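Local coordinates for protein methylaspartate ammonia-lyase (Citrobacter amalonaticus, PDB 1KKO) that catalyses the reversible, magnesium-dependent anti elimination of ammonia from L-threo-3-methylaspartate to give mesaconate, at residues A[260-265]-A[300-305]; A[269-274]-A[352-357]; A[308-313]-A[317-322]. All blocks are in the same frame, centred on the assembly; numbering follows the deposited sequence.

Interaction 1: residues A[260-265]-A[300-305]; sequences SLEKEA and SGVKIV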
ATOM      1  N   SER A 260     -20.304  29.284   5.971  1.00 21.96           N
ATOM      2  CA  SER A 260     -21.487  28.935   5.194  1.00 22.23           C
ATOM      3  C   SER A 260     -21.513  27.467   4.775  1.00 21.84           C
ATOM      4  O   SER A 260     -22.557  26.943   4.398  1.00 22.63           O
ATOM      5  CB  SER A 260     -21.617  29.839   3.956  1.00 22.52           C
ATOM      6  OG  SER A 260     -20.776  29.428   2.889  1.00 23.72           O
ATOM      7  N   LEU A 261     -20.364  26.799   4.831  1.00 21.22           N
ATOM      8  CA  LEU A 261     -20.309  25.391   4.460  1.00 20.64           C
ATOM      9  C   LEU A 261     -20.851  24.476   5.555  1.00 20.54           C
ATOM     10  O   LEU A 261     -21.179  23.323   5.279  1.00 20.82           O
ATOM     11  CB  LEU A 261     -18.881  24.980   4.115  1.00 20.15           C
ATOM     12  CG  LEU A 261     -18.252  25.663   2.900  1.00 20.11           C
ATOM     13  CD1 LEU A 261     -16.808  25.224   2.759  1.00 19.42           C
ATOM     14  CD2 LEU A 261     -19.000  25.359   1.634  1.00 20.42           C
ATOM     15  N   GLU A 262     -20.964  24.968   6.787  1.00 20.65           N
ATOM     16  CA  GLU A 262     -21.388  24.107   7.886  1.00 21.36           C
ATOM     17  C   GLU A 262     -22.720  23.429   7.603  1.00 21.79           C
ATOM     18  O   GLU A 262     -22.887  22.247   7.880  1.00 22.07           O
ATOM     19  CB  GLU A 262     -21.450  24.865   9.220  1.00 21.65           C
ATOM     20  CG  GLU A 262     -21.525  23.924  10.415  1.00 23.11           C
ATOM     21  CD  GLU A 262     -21.480  24.623  11.764  1.00 24.63           C
ATOM     22  OE1 GLU A 262     -21.117  25.812  11.827  1.00 25.46           O
ATOM     23  OE2 GLU A 262     -21.794  23.958  12.776  1.00 27.25           O
ATOM     24  N   LYS A 263     -23.674  24.179   7.062  1.00 22.32           N
ATOM     25  CA  LYS A 263     -24.991  23.618   6.772  1.00 22.65           C
ATOM     26  C   LYS A 263     -24.921  22.437   5.812  1.00 22.65           C
ATOM     27  O   LYS A 263     -25.700  21.490   5.930  1.00 23.36           O
ATOM     28  CB  LYS A 263     -25.918  24.691   6.194  1.00 22.78           C
ATOM     29  N   GLU A 264     -23.987  22.485   4.869  1.00 22.41           N
ATOM     30  CA  GLU A 264     -23.885  21.448   3.847  1.00 22.37           C
ATOM     31  C   GLU A 264     -23.388  20.119   4.435  1.00 21.65           C
ATOM     32  O   GLU A 264     -23.574  19.064   3.830  1.00 21.30           O
ATOM     33  CB  GLU A 264     -22.968  21.897   2.706  1.00 23.16           C
ATOM     34  CG  GLU A 264     -23.201  23.318   2.204  1.00 24.66           C
ATOM     35  CD  GLU A 264     -24.607  23.568   1.679  1.00 27.00           C
ATOM     36  OE1 GLU A 264     -24.964  24.756   1.511  1.00 29.38           O
ATOM     37  OE2 GLU A 264     -25.347  22.595   1.427  1.00 27.77           O
ATOM     38  N   ALA A 265     -22.782  20.181   5.619  1.00 21.21           N
ATOM     39  CA  ALA A 265     -22.233  18.991   6.270  1.00 21.04           C
ATOM     40  C   ALA A 265     -23.286  18.168   7.015  1.00 21.29           C
ATOM     41  O   ALA A 265     -22.995  17.062   7.474  1.00 20.49           O
ATOM     42  CB  ALA A 265     -21.106  19.380   7.205  1.00 20.84           C
ATOM     43  N   SER A 300     -19.294  30.157  14.295  1.00 23.77           N
ATOM     44  CA  SER A 300     -19.194  28.989  13.425  1.00 22.49           C
ATOM     45  C   SER A 300     -18.582  27.786  14.131  1.00 21.32           C
ATOM     46  O   SER A 300     -17.678  27.923  14.942  1.00 21.05           O
ATOM     47  CB  SER A 300     -18.336  29.311  12.206  1.00 22.34           C
ATOM     48  OG  SER A 300     -18.251  28.182  11.345  1.00 21.20           O
ATOM     49  N   GLY A 301     -19.062  26.601  13.782  1.00 20.37           N
ATOM     50  CA  GLY A 301     -18.496  25.376  14.317  1.00 19.61           C
ATOM     51  C   GLY A 301     -17.461  24.772  13.381  1.00 18.74           C
ATOM     52  O   GLY A 301     -16.917  23.707  13.674  1.00 19.21           O
ATOM     53  N   VAL A 302     -17.186  25.445  12.267  1.00 17.57           N
ATOM     54  CA  VAL A 302     -16.223  24.939  11.289  1.00 16.66           C
ATOM     55  C   VAL A 302     -14.814  25.284  11.746  1.00 16.14           C
ATOM     56  O   VAL A 302     -14.551  26.382  12.215  1.00 16.43           O
ATOM     57  CB  VAL A 302     -16.467  25.513   9.878  1.00 16.70           C
ATOM     58  CG1 VAL A 302     -15.483  24.903   8.874  1.00 15.95           C
ATOM     59  CG2 VAL A 302     -17.896  25.262   9.422  1.00 17.88           C
ATOM     60  N   LYS A 303     -13.895  24.339  11.589  1.00 14.97           N
ATOM     61  CA  LYS A 303     -12.522  24.538  12.029  1.00 14.49           C
ATOM     62  C   LYS A 303     -11.560  24.641  10.850  1.00 13.73           C
ATOM     63  O   LYS A 303     -11.847  24.120   9.787  1.00 14.33           O
ATOM     64  CB  LYS A 303     -12.110  23.391  12.951  1.00 14.34           C
ATOM     65  CG  LYS A 303     -12.836  23.422  14.296  1.00 15.76           C
ATOM     66  CD  LYS A 303     -12.469  22.224  15.142  1.00 15.62           C
ATOM     67  CE  LYS A 303     -13.143  22.227  16.494  1.00 16.34           C
ATOM     68  NZ  LYS A 303     -12.893  20.934  17.183  1.00 17.04           N
ATOM     69  N   ILE A 304     -10.441  25.329  11.045  1.00 13.79           N
ATOM     70  CA  ILE A 304      -9.421  25.416   9.994  1.00 13.96           C
ATOM     71  C   ILE A 304      -8.113  24.778  10.454  1.00 13.47           C
ATOM     72  O   ILE A 304      -7.782  24.740  11.648  1.00 13.66           O
ATOM     73  CB  ILE A 304      -9.210  26.858   9.443  1.00 15.15           C
ATOM     74  CG1 ILE A 304      -8.729  27.819  10.528  1.00 15.49           C
ATOM     75  CG2 ILE A 304     -10.485  27.346   8.755  1.00 16.28           C
ATOM     76  CD1 ILE A 304      -8.208  29.144   9.982  1.00 16.25           C
ATOM     77  N   VAL A 305      -7.393  24.262   9.462  1.00 12.79           N
ATOM     78  CA  VAL A 305      -6.163  23.525   9.664  1.00 12.35           C
ATOM     79  C   VAL A 305      -5.009  24.205   8.928  1.00 12.72           C
ATOM     80  O   VAL A 305      -5.095  24.451   7.722  1.00 13.29           O
ATOM     81  CB  VAL A 305      -6.297  22.091   9.108  1.00 12.29           C
ATOM     82  CG1 VAL A 305      -5.079  21.254   9.494  1.00 12.34           C
ATOM     83  CG2 VAL A 305      -7.570  21.437   9.593  1.00 12.66           C
TER
HETATM   84  O   HOH W   1     -20.786  27.957  10.406  1.00 20.44           O
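Glu262 lays the aliphatic start of its side chain against Val302, its CB lying 3.6 Å from Val302 CG2, and the two side chains run alongside in opposite senses. With CG anti to the backbone N (chi1 -165°) and the chain extended beyond it, the carboxylate is carried past the valine to Gly301. There Gly301 N donates to Glu262 OE1 over 2.9 Å, the N-H pointing almost straight at the oxygen (160°) but meeting it from above the carboxylate plane, 41° out of it. Glycine, having no side chain, lets the acid group come close to the main chain. Both segments belong to the TIM barrel of this enolase-superfamily enzyme: 260-265 runs on from the end of helix 251-260, whereas 300-305 leads into barrel strand 303-306. Ser300 shapes that lead-in through an ST turn, in which Val302 N donates to Ser300 OG over 3.1 Å. A water gives a hydrogen bond to Glu262 OE1 and accepts one from Ser300 OG, so the same carboxylate oxygen receives two donors. Glutamate suits this place because its methylenes can cover a valine while its acid reaches a main-chain N-H. Val302 itself is buried against Leu270 and Ile258.

Interaction 2: residues A[269-274]-A[352-357]; sequences PLYIEG and GMEAYQ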
ATOM      1  N   PRO A 269     -19.040  17.084  11.704  1.00 17.01           N
ATOM      2  CA  PRO A 269     -18.051  18.141  11.939  1.00 16.89           C
ATOM      3  C   PRO A 269     -17.261  18.428  10.678  1.00 15.99           C
ATOM      4  O   PRO A 269     -16.966  17.498   9.928  1.00 15.94           O
ATOM      5  CB  PRO A 269     -17.146  17.553  13.017  1.00 17.09           C
ATOM      6  CG  PRO A 269     -17.923  16.448  13.647  1.00 17.84           C
ATOM      7  CD  PRO A 269     -18.846  15.930  12.599  1.00 17.12           C
ATOM      8  N   LEU A 270     -16.934  19.690  10.445  1.00 15.41           N
ATOM      9  CA  LEU A 270     -16.239  20.088   9.235  1.00 14.97           C
ATOM     10  C   LEU A 270     -14.943  20.815   9.547  1.00 14.31           C
ATOM     11  O   LEU A 270     -14.897  21.719  10.383  1.00 14.38           O
ATOM     12  CB  LEU A 270     -17.145  20.970   8.368  1.00 15.38           C
ATOM     13  CG  LEU A 270     -16.550  21.504   7.065  1.00 15.77           C
ATOM     14  CD1 LEU A 270     -16.252  20.364   6.092  1.00 15.85           C
ATOM     15  CD2 LEU A 270     -17.497  22.516   6.428  1.00 16.39           C
ATOM     16  N   TYR A 271     -13.890  20.382   8.852  1.00 13.49           N
ATOM     17  CA  TYR A 271     -12.581  20.999   8.912  1.00 13.20           C
ATOM     18  C   TYR A 271     -12.159  21.396   7.501  1.00 12.89           C
ATOM     19  O   TYR A 271     -12.314  20.602   6.562  1.00 13.13           O
ATOM     20  CB  TYR A 271     -11.552  20.005   9.429  1.00 13.11           C
ATOM     21  CG  TYR A 271     -11.569  19.752  10.915  1.00 12.30           C
ATOM     22  CD1 TYR A 271     -12.600  19.051  11.513  1.00 12.42           C
ATOM     23  CD2 TYR A 271     -10.540  20.203  11.720  1.00 11.58           C
ATOM     24  CE1 TYR A 271     -12.612  18.817  12.888  1.00 12.55           C
ATOM     25  CE2 TYR A 271     -10.522  19.948  13.091  1.00 13.21           C
ATOM     26  CZ  TYR A 271     -11.560  19.253  13.662  1.00 12.38           C
ATOM     27  OH  TYR A 271     -11.544  19.003  15.022  1.00 13.61           O
ATOM     28  N   ILE A 272     -11.620  22.607   7.364  1.00 13.06           N
ATOM     29  CA  ILE A 272     -11.087  23.074   6.091  1.00 13.22           C
ATOM     30  C   ILE A 272      -9.600  23.338   6.259  1.00 12.43           C
ATOM     31  O   ILE A 272      -9.198  24.168   7.065  1.00 13.46           O
ATOM     32  CB  ILE A 272     -11.796  24.362   5.625  1.00 14.02           C
ATOM     33  CG1 ILE A 272     -13.290  24.119   5.389  1.00 15.50           C
ATOM     34  CG2 ILE A 272     -11.113  24.920   4.363  1.00 15.00           C
ATOM     35  CD1 ILE A 272     -13.629  23.134   4.284  1.00 15.42           C
ATOM     36  N   GLU A 273      -8.793  22.589   5.520  1.00 12.40           N
ATOM     37  CA  GLU A 273      -7.344  22.717   5.583  1.00 12.43           C
ATOM     38  C   GLU A 273      -6.827  23.641   4.490  1.00 12.72           C
ATOM     39  O   GLU A 273      -7.318  23.619   3.360  1.00 13.49           O
ATOM     40  CB  GLU A 273      -6.684  21.332   5.488  1.00 12.87           C
ATOM     41  CG  GLU A 273      -5.165  21.373   5.589  1.00 13.25           C
ATOM     42  CD  GLU A 273      -4.525  20.016   5.807  1.00 15.59           C
ATOM     43  OE1 GLU A 273      -5.195  18.982   5.652  1.00 15.30           O
ATOM     44  OE2 GLU A 273      -3.322  19.989   6.127  1.00 20.01           O
ATOM     45  N   GLY A 274      -5.844  24.453   4.848  1.00 13.41           N
ATOM     46  CA  GLY A 274      -5.216  25.351   3.900  1.00 14.09           C
ATOM     47  C   GLY A 274      -6.152  26.337   3.226  1.00 14.52           C
ATOM     48  O   GLY A 274      -6.143  26.464   2.013  1.00 14.84           O
ATOM     49  N   GLY A 352      -3.468  23.309  23.755  1.00 19.14           N
ATOM     50  CA  GLY A 352      -4.841  23.283  23.258  1.00 19.48           C
ATOM     51  C   GLY A 352      -5.031  23.282  21.756  1.00 19.25           C
ATOM     52  O   GLY A 352      -6.161  23.397  21.283  1.00 21.10           O
HETATM   53  N   MSE A 353      -3.928  23.185  21.012  1.00 17.21           N
HETATM   54  CA  MSE A 353      -3.949  23.089  19.552  1.00 15.92           C
HETATM   55  C   MSE A 353      -4.203  21.640  19.177  1.00 14.52           C
HETATM   56  O   MSE A 353      -3.587  20.737  19.750  1.00 14.46           O
HETATM   57  CB  MSE A 353      -2.604  23.527  18.980  1.00 15.86           C
HETATM   58  CG  MSE A 353      -2.445  23.293  17.481  1.00 16.72           C
HETATM   59 SE   MSE A 353      -3.648  24.375  16.403  1.00 21.46          SE
HETATM   60  CE  MSE A 353      -2.646  25.998  16.435  1.00 18.60           C
ATOM     61  N   GLU A 354      -5.111  21.393  18.241  1.00 13.68           N
ATOM     62  CA  GLU A 354      -5.355  20.026  17.795  1.00 13.17           C
ATOM     63  C   GLU A 354      -4.194  19.611  16.895  1.00 12.69           C
ATOM     64  O   GLU A 354      -3.850  20.299  15.926  1.00 13.38           O
ATOM     65  CB  GLU A 354      -6.682  19.900  17.058  1.00 13.20           C
ATOM     66  CG  GLU A 354      -7.873  20.181  17.956  1.00 14.07           C
ATOM     67  CD  GLU A 354      -9.203  20.095  17.239  1.00 15.32           C
ATOM     68  OE1 GLU A 354      -9.252  19.555  16.116  1.00 17.30           O
ATOM     69  OE2 GLU A 354     -10.217  20.564  17.804  1.00 18.32           O
ATOM     70  N   ALA A 355      -3.577  18.488  17.239  1.00 12.48           N
ATOM     71  CA  ALA A 355      -2.456  17.958  16.471  1.00 12.50           C
ATOM     72  C   ALA A 355      -2.936  16.953  15.434  1.00 12.30           C
ATOM     73  O   ALA A 355      -3.535  15.944  15.774  1.00 12.58           O
ATOM     74  CB  ALA A 355      -1.471  17.318  17.401  1.00 12.77           C
ATOM     75  N   TYR A 356      -2.691  17.264  14.170  1.00 12.14           N
ATOM     76  CA  TYR A 356      -2.980  16.354  13.063  1.00 11.68           C
ATOM     77  C   TYR A 356      -1.631  15.788  12.606  1.00 11.04           C
ATOM     78  O   TYR A 356      -0.803  16.493  12.030  1.00 11.51           O
ATOM     79  CB  TYR A 356      -3.741  17.092  11.944  1.00 11.62           C
ATOM     80  CG  TYR A 356      -3.739  16.429  10.592  1.00 10.57           C
ATOM     81  CD1 TYR A 356      -3.678  15.039  10.442  1.00 10.91           C
ATOM     82  CD2 TYR A 356      -3.778  17.215   9.449  1.00 11.03           C
ATOM     83  CE1 TYR A 356      -3.665  14.472   9.173  1.00 11.05           C
ATOM     84  CE2 TYR A 356      -3.765  16.650   8.187  1.00 11.62           C
ATOM     85  CZ  TYR A 356      -3.693  15.291   8.059  1.00 11.01           C
ATOM     86  OH  TYR A 356      -3.636  14.740   6.804  1.00 12.91           O
ATOM     87  N   GLN A 357      -1.383  14.523  12.945  1.00 10.52           N
ATOM     88  CA  GLN A 357      -0.142  13.861  12.555  1.00 10.33           C
ATOM     89  C   GLN A 357      -0.346  13.362  11.138  1.00 10.52           C
ATOM     90  O   GLN A 357      -0.974  12.331  10.894  1.00 11.38           O
ATOM     91  CB  GLN A 357       0.204  12.730  13.508  1.00 10.80           C
ATOM     92  CG  GLN A 357       1.626  12.233  13.320  1.00 11.28           C
ATOM     93  CD  GLN A 357       1.948  11.059  14.188  1.00 12.16           C
ATOM     94  OE1 GLN A 357       1.906  11.157  15.413  1.00 12.79           O
ATOM     95  NE2 GLN A 357       2.279   9.938  13.559  1.00 12.81           N
TER
HETATM   96  O   HOH W   2      -4.107  16.501   4.827  1.00 16.56           O
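Tyr271 and Glu354 reach toward each other from strands 270-273 and 354-357, with the phenol ring and carboxylate planes turned 52° apart. Tyr271 OH donates to Glu354 OE1 over 2.6 Å, a short bond that uses the syn lone pair of the oxygen, and OE1 lies at the ring edge, only 3.3 Å from Tyr271 CE2. Further along the same strands Glu273 comes in roughly perpendicular to Tyr356, carboxylate and ring planes 75° apart. Its CG is anti to the backbone N (chi1 -178°) and the chain is extended, which carries Glu273 OE1 to 3.7 Å from Tyr356 CE2 at the ring edge. A water bridges Glu273 OE1 to Tyr356 OH. These strands are not neighbours in the parallel barrel, since 303-306 and 327-330 stand between them, so long side chains are what span its interior. Glu273 is a magnesium ligand, also hydrogen-bonded to His236 through OE1 and to Gln329 through OE2. Lys303 NZ forms a salt bridge with Glu354 OE2 and a hydrogen bond with Tyr271 OH, closing a polar cluster in which the lysine would be expected to keep Glu354 ionised and to polarise the phenol as a donor.

Interaction 3: residues A[308-313]-A[317-322]; sequences EWCNTY and VDFTDA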
ATOM      1  N   GLU A 308       0.447  24.681   4.827  1.00 15.55           N
ATOM      2  CA  GLU A 308       1.490  25.426   4.128  1.00 16.41           C
ATOM      3  C   GLU A 308       2.232  26.364   5.089  1.00 15.50           C
ATOM      4  O   GLU A 308       1.616  27.084   5.871  1.00 15.10           O
ATOM      5  CB  GLU A 308       0.894  26.263   2.989  1.00 18.33           C
ATOM      6  CG  GLU A 308       0.050  25.523   1.957  1.00 22.11           C
ATOM      7  CD  GLU A 308      -1.437  25.453   2.294  1.00 26.50           C
ATOM      8  OE1 GLU A 308      -1.812  25.543   3.488  1.00 28.98           O
ATOM      9  OE2 GLU A 308      -2.243  25.301   1.343  1.00 29.55           O
ATOM     10  N   TRP A 309       3.557  26.345   4.989  1.00 14.37           N
ATOM     11  CA  TRP A 309       4.482  27.180   5.762  1.00 14.07           C
ATOM     12  C   TRP A 309       4.628  26.731   7.208  1.00 13.65           C
ATOM     13  O   TRP A 309       5.341  27.374   7.980  1.00 14.02           O
ATOM     14  CB  TRP A 309       4.129  28.670   5.659  1.00 14.64           C
ATOM     15  CG  TRP A 309       4.109  29.064   4.217  1.00 15.58           C
ATOM     16  CD1 TRP A 309       3.012  29.301   3.457  1.00 16.04           C
ATOM     17  CD2 TRP A 309       5.233  29.154   3.338  1.00 15.90           C
ATOM     18  NE1 TRP A 309       3.381  29.578   2.162  1.00 16.40           N
ATOM     19  CE2 TRP A 309       4.744  29.494   2.065  1.00 16.82           C
ATOM     20  CE3 TRP A 309       6.607  29.015   3.507  1.00 16.06           C
ATOM     21  CZ2 TRP A 309       5.577  29.666   0.966  1.00 17.59           C
ATOM     22  CZ3 TRP A 309       7.436  29.203   2.411  1.00 17.61           C
ATOM     23  CH2 TRP A 309       6.914  29.525   1.166  1.00 17.77           C
ATOM     24  N   CYS A 310       3.989  25.612   7.564  1.00 13.05           N
ATOM     25  CA  CYS A 310       4.090  25.046   8.902  1.00 13.23           C
ATOM     26  C   CYS A 310       4.785  23.702   8.740  1.00 13.08           C
ATOM     27  O   CYS A 310       4.138  22.669   8.677  1.00 13.18           O
ATOM     28  CB  CYS A 310       2.707  24.900   9.509  1.00 13.52           C
ATOM     29  SG  CYS A 310       2.761  24.419  11.237  1.00 15.56           S
ATOM     30  N   ASN A 311       6.114  23.734   8.661  1.00 12.25           N
ATOM     31  CA  ASN A 311       6.902  22.550   8.316  1.00 12.47           C
ATOM     32  C   ASN A 311       7.639  21.897   9.468  1.00 12.39           C
ATOM     33  O   ASN A 311       7.492  20.692   9.703  1.00 12.90           O
ATOM     34  CB  ASN A 311       7.945  22.909   7.248  1.00 12.81           C
ATOM     35  CG  ASN A 311       7.338  23.471   6.000  1.00 13.15           C
ATOM     36  OD1 ASN A 311       6.309  22.992   5.511  1.00 13.87           O
ATOM     37  ND2 ASN A 311       7.993  24.484   5.436  1.00 14.62           N
ATOM     38  N   THR A 312       8.466  22.680  10.156  1.00 12.56           N
ATOM     39  CA  THR A 312       9.345  22.178  11.194  1.00 12.89           C
ATOM     40  C   THR A 312       8.702  22.224  12.564  1.00 12.64           C
ATOM     41  O   THR A 312       7.645  22.830  12.763  1.00 12.88           O
ATOM     42  CB  THR A 312      10.606  23.041  11.274  1.00 12.92           C
ATOM     43  OG1 THR A 312      10.227  24.348  11.725  1.00 13.89           O
ATOM     44  CG2 THR A 312      11.259  23.241   9.888  1.00 13.96           C
ATOM     45  N   TYR A 313       9.388  21.618  13.523  1.00 12.81           N
ATOM     46  CA  TYR A 313       8.972  21.680  14.922  1.00 13.07           C
ATOM     47  C   TYR A 313       8.772  23.145  15.342  1.00 12.92           C
ATOM     48  O   TYR A 313       7.729  23.500  15.893  1.00 12.26           O
ATOM     49  CB  TYR A 313      10.009  21.013  15.845  1.00 13.28           C
ATOM     50  CG  TYR A 313       9.712  21.331  17.287  1.00 13.97           C
ATOM     51  CD1 TYR A 313       8.731  20.651  17.973  1.00 14.56           C
ATOM     52  CD2 TYR A 313      10.362  22.363  17.940  1.00 15.04           C
ATOM     53  CE1 TYR A 313       8.415  20.975  19.275  1.00 14.72           C
ATOM     54  CE2 TYR A 313      10.060  22.685  19.248  1.00 14.69           C
ATOM     55  CZ  TYR A 313       9.088  21.983  19.914  1.00 14.45           C
ATOM     56  OH  TYR A 313       8.738  22.294  21.225  1.00 17.51           O
ATOM     57  N   VAL A 317       5.365  25.206  16.663  1.00 11.84           N
ATOM     58  CA  VAL A 317       5.345  26.004  17.885  1.00 12.23           C
ATOM     59  C   VAL A 317       4.845  27.414  17.580  1.00 12.28           C
ATOM     60  O   VAL A 317       3.992  27.944  18.304  1.00 12.91           O
ATOM     61  CB  VAL A 317       6.743  26.036  18.517  1.00 12.57           C
ATOM     62  CG1 VAL A 317       6.851  27.111  19.587  1.00 13.45           C
ATOM     63  CG2 VAL A 317       7.073  24.680  19.096  1.00 13.09           C
ATOM     64  N   ASP A 318       5.339  28.012  16.499  1.00 12.37           N
ATOM     65  CA  ASP A 318       4.958  29.380  16.141  1.00 12.93           C
ATOM     66  C   ASP A 318       3.479  29.502  15.764  1.00 12.81           C
ATOM     67  O   ASP A 318       2.793  30.450  16.178  1.00 13.20           O
ATOM     68  CB  ASP A 318       5.845  29.889  15.006  1.00 12.98           C
ATOM     69  CG  ASP A 318       7.296  30.076  15.416  1.00 14.53           C
ATOM     70  OD1 ASP A 318       7.603  30.163  16.626  1.00 16.14           O
ATOM     71  OD2 ASP A 318       8.203  30.157  14.571  1.00 17.43           O
ATOM     72  N   PHE A 319       2.974  28.559  14.970  1.00 12.18           N
ATOM     73  CA  PHE A 319       1.561  28.579  14.624  1.00 12.56           C
ATOM     74  C   PHE A 319       0.685  28.378  15.867  1.00 12.74           C
ATOM     75  O   PHE A 319      -0.383  28.980  15.987  1.00 13.02           O
ATOM     76  CB  PHE A 319       1.226  27.524  13.561  1.00 12.46           C
ATOM     77  CG  PHE A 319       1.498  27.955  12.138  1.00 13.10           C
ATOM     78  CD1 PHE A 319       2.787  27.997  11.636  1.00 12.75           C
ATOM     79  CD2 PHE A 319       0.453  28.286  11.309  1.00 14.33           C
ATOM     80  CE1 PHE A 319       3.020  28.377  10.330  1.00 13.46           C
ATOM     81  CE2 PHE A 319       0.685  28.664   9.997  1.00 14.72           C
ATOM     82  CZ  PHE A 319       1.963  28.697   9.513  1.00 13.77           C
ATOM     83  N   THR A 320       1.128  27.503  16.760  1.00 12.46           N
ATOM     84  CA  THR A 320       0.425  27.238  18.009  1.00 12.55           C
ATOM     85  C   THR A 320       0.405  28.454  18.933  1.00 12.69           C
ATOM     86  O   THR A 320      -0.650  28.851  19.419  1.00 13.30           O
ATOM     87  CB  THR A 320       1.089  26.052  18.700  1.00 13.11           C
ATOM     88  OG1 THR A 320       0.929  24.882  17.881  1.00 13.54           O
ATOM     89  CG2 THR A 320       0.410  25.728  20.034  1.00 13.44           C
ATOM     90  N   ASP A 321       1.567  29.057  19.149  1.00 12.58           N
ATOM     91  CA  ASP A 321       1.668  30.178  20.081  1.00 13.31           C
ATOM     92  C   ASP A 321       0.821  31.351  19.637  1.00 14.02           C
ATOM     93  O   ASP A 321       0.377  32.132  20.460  1.00 14.67           O
ATOM     94  CB  ASP A 321       3.106  30.649  20.186  1.00 13.51           C
ATOM     95  CG  ASP A 321       3.998  29.688  20.932  1.00 14.23           C
ATOM     96  OD1 ASP A 321       3.487  28.736  21.554  1.00 13.73           O
ATOM     97  OD2 ASP A 321       5.238  29.850  20.956  1.00 16.26           O
ATOM     98  N   ALA A 322       0.634  31.496  18.335  1.00 13.98           N
ATOM     99  CA  ALA A 322      -0.150  32.591  17.789  1.00 14.55           C
ATOM    100  C   ALA A 322      -1.662  32.356  17.882  1.00 15.20           C
ATOM    101  O   ALA A 322      -2.441  33.249  17.577  1.00 16.23           O
ATOM    102  CB  ALA A 322       0.242  32.805  16.337  1.00 15.28           C
TER
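Phe319 places CG anti to its carbonyl carbon (chi1 -83°), which swings the ring across Cys310 CB, while Cys310 turns SG anti to its own main-chain nitrogen (chi1 -172°) and so lays the sulfur obliquely by the CD1 side. Cys310 CB stands over one face, 3.8 Å from the Phe319 ring centroid in a CH-pi contact, displaced toward the rim where CE1 lies. The sulfur-aromatic contact brings Cys310 SG to 3.6 Å from Phe319 CD1. Nearby, Trp309 O reaches to 3.5 Å from Phe319 CE1. Trp309 turns its indole end away from the phenylalanine, and its NE1 is hydrogen-bonded to Asp277 OD1.

A second pair sits at the start of helix 313-321. Val317 CG2 covers one face of the Tyr313 ring, 3.8 Å from its centroid, while the helical bond from Val317 N to Tyr313 O, 3.0 Å long, joins the same residues. The branched valine offers a methyl to the flat ring one turn away, and both pack on Tyr347 of helix 339-351. Thr312, the N-cap, caps a backbone N of the first turn with its side chain; as Asp315 OD2 accepts from Thr312 N, this is consistent with a capping box.

In this beta-alpha connection of the TIM barrel, the loop leaves strand 303-306 and helix 313-321 turns back along the barrel. Phenylalanine suits its position because its ring also packs on Ile285 and Leu288 of helix 281-298, and a small cysteine can lie close upon it. Cohesion between the side chains thus comes from dispersion and weak CH-pi and sulfur-aromatic attraction, whereas direct polar bonding between the segments is confined to the main chain.

In the fold
Interactions 1 and 2, with centres 12 Å apart, meet in the barrel wall, where strands 303-306 and 270-273 are neighbours: Lys303 O lies 2.9 Å from Ile272 N, a probable hydrogen bond. Interaction 2 contains the magnesium ligand Glu273, whose nearest side-chain atoms are about 3 Å from those of Asp307, another ligand, and of substrate-binding Gln329; between nearest side-chain atoms, Val302 of interaction 1 is about 10 Å from Glu273. Interaction 3 is centred 13 Å from interaction 2 and 23 Å from interaction 1. Its segment 308-313 begins directly after Asp307, and Glu308 OE1 packs 3.4 Å from Gly274 CA. Selenomethionine Met353 CE also touches Thr320 CA at 3.7 Å.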